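Local coordinates for beta-galactosidase (Marinomonas sp. ef1, PDB 6Y2K), which hydrolyses terminal non-reducing beta-D-galactose residues from beta-D-galactosides as a cold-active family 42 glycoside hydrolase that assembles into a hexamer, at residues T41-P46 against C117-T122; T72-P77 against L111-E116; L49-L54 against E126-H131. One frame throughout, in Å; residues are numbered along the deposited sequence. Where two conformers were deposited one is given.

Interaction 1: residues T41-P46 against C117-T122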
# COMPACT_ATOMS: atom_id res chain seq x y z
N THR A 41 -26.37 -19.37 -49.00
CA THR A 41 -25.90 -19.21 -50.39
C THR A 41 -26.31 -20.44 -51.22
O THR A 41 -26.77 -20.30 -52.35
CB THR A 41 -24.37 -19.00 -50.44
OG1 THR A 41 -24.03 -17.83 -49.68
CG2 THR A 41 -23.87 -18.82 -51.87
N ILE A 42 -26.16 -21.63 -50.64
CA ILE A 42 -26.51 -22.89 -51.32
C ILE A 42 -28.03 -23.00 -51.54
O ILE A 42 -28.46 -23.38 -52.63
CB ILE A 42 -26.03 -24.13 -50.54
CG1 ILE A 42 -24.50 -24.15 -50.43
CG2 ILE A 42 -26.51 -25.42 -51.22
CD1 ILE A 42 -23.97 -25.09 -49.37
N GLU A 43 -28.82 -22.72 -50.51
CA GLU A 43 -30.27 -22.94 -50.52
C GLU A 43 -30.99 -21.76 -49.85
O GLU A 43 -31.43 -21.85 -48.70
CB GLU A 43 -30.62 -24.27 -49.83
CG GLU A 43 -32.04 -24.76 -50.12
CD GLU A 43 -32.35 -26.13 -49.52
OE1 GLU A 43 -31.67 -26.55 -48.58
OE2 GLU A 43 -33.30 -26.81 -49.99
N PRO A 44 -31.12 -20.63 -50.58
CA PRO A 44 -31.78 -19.45 -50.01
C PRO A 44 -33.27 -19.63 -49.76
O PRO A 44 -33.83 -18.92 -48.92
CB PRO A 44 -31.55 -18.34 -51.05
CG PRO A 44 -30.97 -18.99 -52.25
CD PRO A 44 -30.55 -20.38 -51.91
N THR A 45 -33.90 -20.54 -50.50
CA THR A 45 -35.29 -20.92 -50.30
C THR A 45 -35.35 -22.43 -50.62
O THR A 45 -34.59 -22.89 -51.48
CB THR A 45 -36.23 -20.06 -51.19
OG1 THR A 45 -37.61 -20.33 -50.89
CG2 THR A 45 -35.97 -20.29 -52.69
N PRO A 46 -36.20 -23.20 -49.91
CA PRO A 46 -36.12 -24.66 -50.01
C PRO A 46 -36.31 -25.21 -51.42
O PRO A 46 -37.26 -24.86 -52.11
CB PRO A 46 -37.25 -25.15 -49.09
CG PRO A 46 -38.12 -23.97 -48.87
CD PRO A 46 -37.23 -22.78 -48.95
N CYS A 117 -30.10 -32.19 -41.60
CA CYS A 117 -28.64 -32.36 -41.74
C CYS A 117 -28.30 -33.58 -42.61
O CYS A 117 -27.39 -33.50 -43.44
CB CYS A 117 -27.95 -32.46 -40.37
SG CYS A 117 -27.97 -30.92 -39.43
N ARG A 118 -29.01 -34.69 -42.40
CA ARG A 118 -28.83 -35.88 -43.23
C ARG A 118 -29.02 -35.54 -44.71
O ARG A 118 -28.21 -35.95 -45.54
CB ARG A 118 -29.79 -37.01 -42.83
CG ARG A 118 -29.40 -38.38 -43.38
CD ARG A 118 -30.50 -39.41 -43.17
NE ARG A 118 -30.94 -39.46 -41.78
CZ ARG A 118 -30.25 -40.03 -40.80
NH1 ARG A 118 -29.08 -40.61 -41.06
NH2 ARG A 118 -30.72 -40.01 -39.57
N ARG A 119 -30.07 -34.78 -45.02
CA ARG A 119 -30.36 -34.35 -46.40
C ARG A 119 -29.24 -33.52 -47.00
O ARG A 119 -28.76 -33.83 -48.09
CB ARG A 119 -31.67 -33.54 -46.49
CG ARG A 119 -32.09 -33.23 -47.92
CD ARG A 119 -33.24 -32.23 -48.06
NE ARG A 119 -32.92 -30.93 -47.47
CZ ARG A 119 -32.57 -29.84 -48.15
NH1 ARG A 119 -32.51 -29.85 -49.48
NH2 ARG A 119 -32.31 -28.74 -47.47
N MET A 120 -28.84 -32.46 -46.30
CA MET A 120 -27.84 -31.53 -46.84
C MET A 120 -26.45 -32.14 -46.93
O MET A 120 -25.74 -31.93 -47.92
CB MET A 120 -27.80 -30.21 -46.03
CG MET A 120 -26.66 -29.27 -46.41
SD MET A 120 -26.66 -28.76 -48.14
CE MET A 120 -27.95 -27.52 -48.15
N VAL A 121 -26.05 -32.89 -45.90
CA VAL A 121 -24.73 -33.52 -45.91
C VAL A 121 -24.64 -34.59 -47.00
O VAL A 121 -23.61 -34.73 -47.65
CB VAL A 121 -24.33 -34.07 -44.53
CG1 VAL A 121 -23.01 -34.85 -44.61
CG2 VAL A 121 -24.18 -32.92 -43.53
N THR A 122 -25.72 -35.34 -47.20
CA THR A 122 -25.80 -36.30 -48.31
C THR A 122 -25.69 -35.59 -49.66
O THR A 122 -24.91 -36.02 -50.51
CB THR A 122 -27.09 -37.14 -48.25
OG1 THR A 122 -27.12 -37.87 -47.03
CG2 THR A 122 -27.15 -38.13 -49.44

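Interaction 2: residues T72-P77 against L111-E116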
# COMPACT_ATOMS: atom_id res chain seq x y z
N THR A 72 -19.16 -28.88 -43.78
CA THR A 72 -20.61 -29.02 -43.86
C THR A 72 -21.21 -27.78 -43.17
O THR A 72 -20.68 -27.32 -42.16
CB THR A 72 -21.17 -30.33 -43.23
OG1 THR A 72 -20.98 -30.35 -41.80
CG2 THR A 72 -20.53 -31.55 -43.86
N PRO A 73 -22.30 -27.23 -43.73
CA PRO A 73 -22.81 -25.93 -43.31
C PRO A 73 -23.85 -25.94 -42.18
O PRO A 73 -24.63 -24.99 -42.03
CB PRO A 73 -23.43 -25.41 -44.61
CG PRO A 73 -24.02 -26.64 -45.20
CD PRO A 73 -23.00 -27.72 -44.93
N THR A 74 -23.82 -26.97 -41.34
CA THR A 74 -24.90 -27.24 -40.39
C THR A 74 -24.86 -26.39 -39.10
O THR A 74 -25.81 -26.44 -38.31
CB THR A 74 -24.95 -28.73 -40.02
OG1 THR A 74 -23.68 -29.16 -39.52
CG2 THR A 74 -25.32 -29.57 -41.22
N ALA A 75 -23.81 -25.60 -38.90
CA ALA A 75 -23.72 -24.69 -37.75
C ALA A 75 -24.68 -23.53 -37.86
O ALA A 75 -25.11 -22.98 -36.83
CB ALA A 75 -22.30 -24.16 -37.60
N THR A 76 -25.00 -23.14 -39.09
CA THR A 76 -25.80 -21.96 -39.37
C THR A 76 -26.89 -22.26 -40.41
O THR A 76 -26.80 -21.82 -41.56
CB THR A 76 -24.91 -20.79 -39.85
OG1 THR A 76 -23.93 -21.25 -40.78
CG2 THR A 76 -24.18 -20.17 -38.68
N PRO A 77 -27.94 -23.02 -40.02
CA PRO A 77 -29.04 -23.27 -40.95
C PRO A 77 -29.86 -21.99 -41.22
O PRO A 77 -29.88 -21.09 -40.37
CB PRO A 77 -29.89 -24.33 -40.24
CG PRO A 77 -29.61 -24.11 -38.79
CD PRO A 77 -28.17 -23.68 -38.72
N LEU A 111 -34.44 -34.16 -33.48
CA LEU A 111 -34.47 -35.20 -34.50
C LEU A 111 -34.87 -34.63 -35.87
O LEU A 111 -34.36 -35.09 -36.91
CB LEU A 111 -35.40 -36.34 -34.08
CG LEU A 111 -35.05 -37.00 -32.74
CD1 LEU A 111 -36.02 -38.15 -32.47
CD2 LEU A 111 -33.61 -37.51 -32.72
N GLU A 112 -35.74 -33.62 -35.87
CA GLU A 112 -36.12 -32.94 -37.10
C GLU A 112 -34.91 -32.27 -37.76
O GLU A 112 -34.72 -32.41 -38.97
CB GLU A 112 -37.24 -31.90 -36.85
CG GLU A 112 -38.59 -32.51 -36.47
CD GLU A 112 -39.73 -31.49 -36.43
OE1 GLU A 112 -39.60 -30.36 -36.97
OE2 GLU A 112 -40.80 -31.81 -35.86
N TYR A 113 -34.09 -31.56 -36.99
CA TYR A 113 -32.91 -30.92 -37.59
C TYR A 113 -31.88 -31.96 -38.03
O TYR A 113 -31.21 -31.78 -39.05
CB TYR A 113 -32.27 -29.86 -36.67
CG TYR A 113 -31.13 -29.11 -37.36
CD1 TYR A 113 -31.32 -28.54 -38.62
CD2 TYR A 113 -29.87 -29.01 -36.77
CE1 TYR A 113 -30.30 -27.87 -39.27
CE2 TYR A 113 -28.83 -28.33 -37.41
CZ TYR A 113 -29.06 -27.76 -38.67
OH TYR A 113 -28.07 -27.10 -39.32
N ARG A 114 -31.75 -33.06 -37.30
CA ARG A 114 -30.86 -34.14 -37.73
C ARG A 114 -31.23 -34.69 -39.11
O ARG A 114 -30.35 -34.99 -39.91
CB ARG A 114 -30.82 -35.29 -36.74
CG ARG A 114 -29.93 -35.03 -35.55
CD ARG A 114 -29.90 -36.26 -34.67
NE ARG A 114 -29.52 -35.94 -33.32
CZ ARG A 114 -29.46 -36.83 -32.33
NH1 ARG A 114 -29.75 -38.12 -32.53
NH2 ARG A 114 -29.12 -36.42 -31.12
N GLU A 115 -32.53 -34.83 -39.39
CA GLU A 115 -32.97 -35.28 -40.71
C GLU A 115 -32.64 -34.23 -41.78
O GLU A 115 -32.19 -34.59 -42.87
CB GLU A 115 -34.45 -35.66 -40.73
CG GLU A 115 -34.74 -36.95 -39.96
CD GLU A 115 -33.83 -38.11 -40.38
OE1 GLU A 115 -33.87 -38.49 -41.57
OE2 GLU A 115 -33.10 -38.65 -39.53
N GLU A 116 -32.81 -32.94 -41.47
CA GLU A 116 -32.39 -31.88 -42.40
C GLU A 116 -30.88 -31.92 -42.65
O GLU A 116 -30.43 -31.72 -43.78
CB GLU A 116 -32.80 -30.48 -41.93
CG GLU A 116 -34.31 -30.23 -41.87
CD GLU A 116 -34.94 -29.87 -43.21
OE1 GLU A 116 -34.34 -30.12 -44.28
OE2 GLU A 116 -36.07 -29.31 -43.20

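Interaction 3: residues L49-L54 against E126-H131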
# COMPACT_ATOMS: atom_id res chain seq x y z
N LEU A 49 -31.35 -24.68 -55.34
CA LEU A 49 -29.98 -24.92 -54.94
C LEU A 49 -29.00 -24.22 -55.86
O LEU A 49 -29.24 -24.12 -57.06
CB LEU A 49 -29.68 -26.41 -54.92
CG LEU A 49 -30.57 -27.20 -53.95
CD1 LEU A 49 -30.49 -28.68 -54.26
CD2 LEU A 49 -30.17 -26.93 -52.51
N HIS A 50 -27.90 -23.75 -55.27
CA HIS A 50 -26.87 -23.01 -55.98
C HIS A 50 -25.51 -23.60 -55.62
O HIS A 50 -24.94 -23.30 -54.56
CB HIS A 50 -26.93 -21.53 -55.61
CG HIS A 50 -28.25 -20.88 -55.92
ND1 HIS A 50 -28.54 -20.30 -57.14
CD2 HIS A 50 -29.36 -20.71 -55.16
CE1 HIS A 50 -29.76 -19.81 -57.12
NE2 HIS A 50 -30.29 -20.05 -55.93
N TRP A 51 -25.02 -24.48 -56.50
CA TRP A 51 -23.70 -25.11 -56.37
C TRP A 51 -22.63 -24.48 -57.28
O TRP A 51 -21.44 -24.75 -57.07
CB TRP A 51 -23.77 -26.59 -56.72
CG TRP A 51 -24.60 -27.43 -55.81
CD1 TRP A 51 -25.70 -28.17 -56.15
CD2 TRP A 51 -24.41 -27.62 -54.41
NE1 TRP A 51 -26.19 -28.83 -55.04
CE2 TRP A 51 -25.42 -28.51 -53.96
CE3 TRP A 51 -23.47 -27.14 -53.48
CZ2 TRP A 51 -25.52 -28.92 -52.62
CZ3 TRP A 51 -23.56 -27.56 -52.16
CH2 TRP A 51 -24.59 -28.43 -51.74
N GLU A 52 -23.03 -23.69 -58.27
CA GLU A 52 -22.09 -23.14 -59.25
C GLU A 52 -20.90 -22.40 -58.61
O GLU A 52 -19.75 -22.60 -59.02
CB GLU A 52 -22.82 -22.22 -60.23
CG GLU A 52 -21.97 -21.63 -61.35
CD GLU A 52 -22.75 -20.60 -62.16
OE1 GLU A 52 -22.53 -19.39 -61.93
OE2 GLU A 52 -23.59 -21.01 -62.99
N TRP A 53 -21.19 -21.57 -57.60
CA TRP A 53 -20.14 -20.81 -56.89
C TRP A 53 -19.06 -21.73 -56.31
O TRP A 53 -17.86 -21.45 -56.44
CB TRP A 53 -20.75 -19.92 -55.78
CG TRP A 53 -21.30 -20.69 -54.62
CD1 TRP A 53 -22.52 -21.29 -54.54
CD2 TRP A 53 -20.64 -20.97 -53.38
NE1 TRP A 53 -22.66 -21.93 -53.33
CE2 TRP A 53 -21.52 -21.75 -52.60
CE3 TRP A 53 -19.38 -20.65 -52.86
CZ2 TRP A 53 -21.19 -22.20 -51.32
CZ3 TRP A 53 -19.05 -21.10 -51.59
CH2 TRP A 53 -19.95 -21.87 -50.83
N LEU A 54 -19.49 -22.83 -55.71
CA LEU A 54 -18.59 -23.75 -55.03
C LEU A 54 -17.88 -24.65 -56.04
O LEU A 54 -16.69 -24.92 -55.89
CB LEU A 54 -19.36 -24.57 -54.01
CG LEU A 54 -18.59 -25.53 -53.10
CD1 LEU A 54 -17.42 -24.84 -52.41
CD2 LEU A 54 -19.54 -26.14 -52.08
N GLU A 126 -22.37 -36.33 -51.92
CA GLU A 126 -22.57 -36.95 -53.23
C GLU A 126 -21.95 -36.08 -54.33
O GLU A 126 -21.27 -36.60 -55.21
CB GLU A 126 -24.05 -37.28 -53.47
CG GLU A 126 -24.48 -38.50 -52.65
CD GLU A 126 -25.97 -38.79 -52.66
OE1 GLU A 126 -26.78 -37.88 -52.90
OE2 GLU A 126 -26.33 -39.96 -52.40
N ARG A 127 -22.14 -34.76 -54.25
CA ARG A 127 -21.59 -33.86 -55.26
C ARG A 127 -20.05 -33.73 -55.21
O ARG A 127 -19.40 -33.71 -56.27
CB ARG A 127 -22.21 -32.46 -55.17
CG ARG A 127 -21.85 -31.55 -56.34
CD ARG A 127 -22.73 -30.31 -56.43
NE ARG A 127 -22.54 -29.60 -57.70
CZ ARG A 127 -23.10 -29.92 -58.87
NH1 ARG A 127 -23.93 -30.96 -58.98
NH2 ARG A 127 -22.84 -29.21 -59.96
N TYR A 128 -19.49 -33.63 -54.01
CA TYR A 128 -18.07 -33.26 -53.84
C TYR A 128 -17.18 -34.29 -53.19
O TYR A 128 -15.96 -34.07 -53.11
CB TYR A 128 -17.97 -31.96 -53.03
CG TYR A 128 -18.66 -30.78 -53.66
CD1 TYR A 128 -18.17 -30.20 -54.82
CD2 TYR A 128 -19.82 -30.26 -53.10
CE1 TYR A 128 -18.81 -29.11 -55.40
CE2 TYR A 128 -20.46 -29.19 -53.67
CZ TYR A 128 -19.96 -28.62 -54.82
OH TYR A 128 -20.63 -27.55 -55.34
N GLY A 129 -17.75 -35.41 -52.74
CA GLY A 129 -16.99 -36.44 -52.03
C GLY A 129 -15.82 -37.05 -52.79
O GLY A 129 -14.89 -37.57 -52.16
N HIS A 130 -15.86 -36.99 -54.12
CA HIS A 130 -14.75 -37.47 -54.98
C HIS A 130 -14.09 -36.38 -55.82
O HIS A 130 -13.33 -36.67 -56.74
CB HIS A 130 -15.24 -38.62 -55.86
CG HIS A 130 -15.72 -39.80 -55.08
ND1 HIS A 130 -16.87 -40.49 -55.40
CD2 HIS A 130 -15.22 -40.40 -53.98
CE1 HIS A 130 -17.05 -41.48 -54.54
NE2 HIS A 130 -16.06 -41.44 -53.66
N HIS A 131 -14.34 -35.12 -55.48
CA HIS A 131 -13.73 -34.00 -56.17
C HIS A 131 -12.22 -34.01 -55.84
O HIS A 131 -11.86 -34.18 -54.67
CB HIS A 131 -14.38 -32.69 -55.72
CG HIS A 131 -14.06 -31.52 -56.59
ND1 HIS A 131 -12.80 -30.96 -56.65
CD2 HIS A 131 -14.83 -30.80 -57.43
CE1 HIS A 131 -12.81 -29.95 -57.50
NE2 HIS A 131 -14.03 -29.83 -57.99

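Interaction 1: residues T41-P46 against C117-T122
A salt bridge between Glu43 and Arg119, with a small apolar touch beside it, ties the loop leaving helix 39-42 to the middle of helix 111-128 in the TIM-barrel part of the enzyme. The backbones stay well apart, their closest pair being Glu43 CA and Met120 CA at 9.7 Å, and long side chains bridge the gap. Glu43 is the first residue to leave helical geometry after Ile42; its CG stands anti to the backbone N (chi1 -165°), which points the extended chain at helix 111-128, and Arg119 comes from the opposite direction. NH2 of Arg119 lies 2.5 Å from OE1 of Glu43 in a nearly straight bond (174°), in the guanidinium plane and on the syn lone pair of the oxygen. That length is unusually short, and Arg119 was modelled in two conformers, so its exact value is doubtful. The second limb, NH1 of Arg119 to OE2 of Glu43, is weak, at 3.2 Å and well bent. With the carboxylate and guanidinium planes turned 47° apart, the pairing is lopsided: one strong bond and one weak one. The acid has further anchors: Trp39 NE1 bonds to OE1 and the Gly47 amide to OE2, which probably help to hold the carboxylate's rotation along with the arginine. Beside it, the methyl CE of Met120, carried round by bends at chi2 and chi3, comes within 4.0 Å of CG2 of Ile42. The same methyl lies 3.9 Å from OE1 of Glu43, beside the ion pair. At the outer edge of the loop, Thr45 OG1 bonds to Arg188 of a second subunit. Within the chain, Trp39 and Trp80, from helices 39-42 and 79-84, pack against Arg119, while helix 205-233 covers Val121 and Thr122.

Interaction 2: residues T72-P77 against L111-E116
A type I beta turn running from Pro73 to Thr76 presents its backbone to Tyr113 on the first turns of helix 111-128. The turn's own closing bond, Thr76 N to Pro73 O, is weak at 3.5 Å. The closure uses the carbonyl of Pro73; that of Thr74 faces the helix and takes the tyrosine. The backbones keep their distance: Thr74 CA lies 9.0 Å from Glu116 CA, and Pro77 CA 9.2 Å from Tyr113 CA. Tyr113 spans the interval almost alone. Its CG stands anti to the backbone N (chi1 -174°), which carries the ring from the helix toward the loop. The phenol OH donates to Thr74 O at 2.6 Å, and that oxygen lies at the edge of the ring, in its plane. The C=O...OH angle of 116° is near the bent approach usual at a carbonyl oxygen, though the hydroxyl sits 23° off the carbonyl plane. Pro77 crosses the tyrosine at about a right angle, its CG 3.4 Å from Tyr113 OH and its CB 3.7 Å from Tyr113 CE1, so the proline packs against the phenol end of the ring. From the same loop, CB of Thr74 comes within 3.6 Å of Tyr113 OH. The hydroxyl of Thr74 is engaged elsewhere, with Asp140 and Gln226, while Phe222 of helix 205-233 and Trp39 also pack on Tyr113. Chemically, one polar group at the end of an otherwise apolar side chain satisfies a buried backbone carbonyl that the turn does not use itself. Carbons of Pro77 and Thr74 pack close to the hydroxyl, and the hydrogen bond probably helps to hold the loop after strand 67-71, at the C-terminal end of the barrel strands, in one conformation.

Interaction 3: residues L49-L54 against E126-H131
Arg127 reaches Trp51 because its CG is anti to the backbone N (chi1 -170°) and its chain runs extended from CG to NE, while Trp51, with CG anti to its carbonyl carbon (chi1 -64°), sets its indole face toward the arginine. The two side chains run alongside in opposing senses. CD of Arg127 lies over the five-membered ring, 3.6 Å from the ring centroid of Trp51, a CH-pi contact made almost directly above the face; the guanidinium beyond is nearly parallel with the indole. Tyr128 turns its edge toward the face of the six-membered ring of Trp51 in an offset edge-to-face pair, with centroids 5.6 Å apart and planes at 74°. Its CE2 is wedged between CE3 of Trp51 and CD2 of Leu54, 3.6 Å from the latter. The polar ends of Arg127 and Tyr128 converge outside these segments on Asp55, which forms a salt bridge with Arg127 NH2 and is hydrogen-bonded through OD1 to Tyr128 OH. With Trp51 replaced by an alanine, a gap would probably open beside Tyr128 and the aliphatic part of Arg127 would be left without its aromatic support. Around this partly buried cluster, Met124 from helix 111-128 packs on Trp51 and Leu54, Ile42 of helix 39-42 touches Trp51, and Leu58 of helix 52-63 covers Tyr128, joining the start of that helix to the C-terminal part of helix 111-128.

How the interactions relate
Helix 111-128 supplies one side of all three contacts, which follow one another along it. Interactions 1 and 2, their centres about 8 Å apart, touch directly: Cys117 SG packs 3.5 Å from Thr74 CG2, and Met120 rests on Pro73. Interactions 1 and 3, about 11 Å between centres, are joined through the loop between helices 39-42 and 52-63, where His50 N probably bonds to Ile42 O at 2.7 Å. Interactions 2 and 3 do not meet, their nearest atoms being about 7 Å apart. Of the three, interaction 2 involves the loop directly following a barrel strand, on the face that bears the active site in TIM-barrel enzymes.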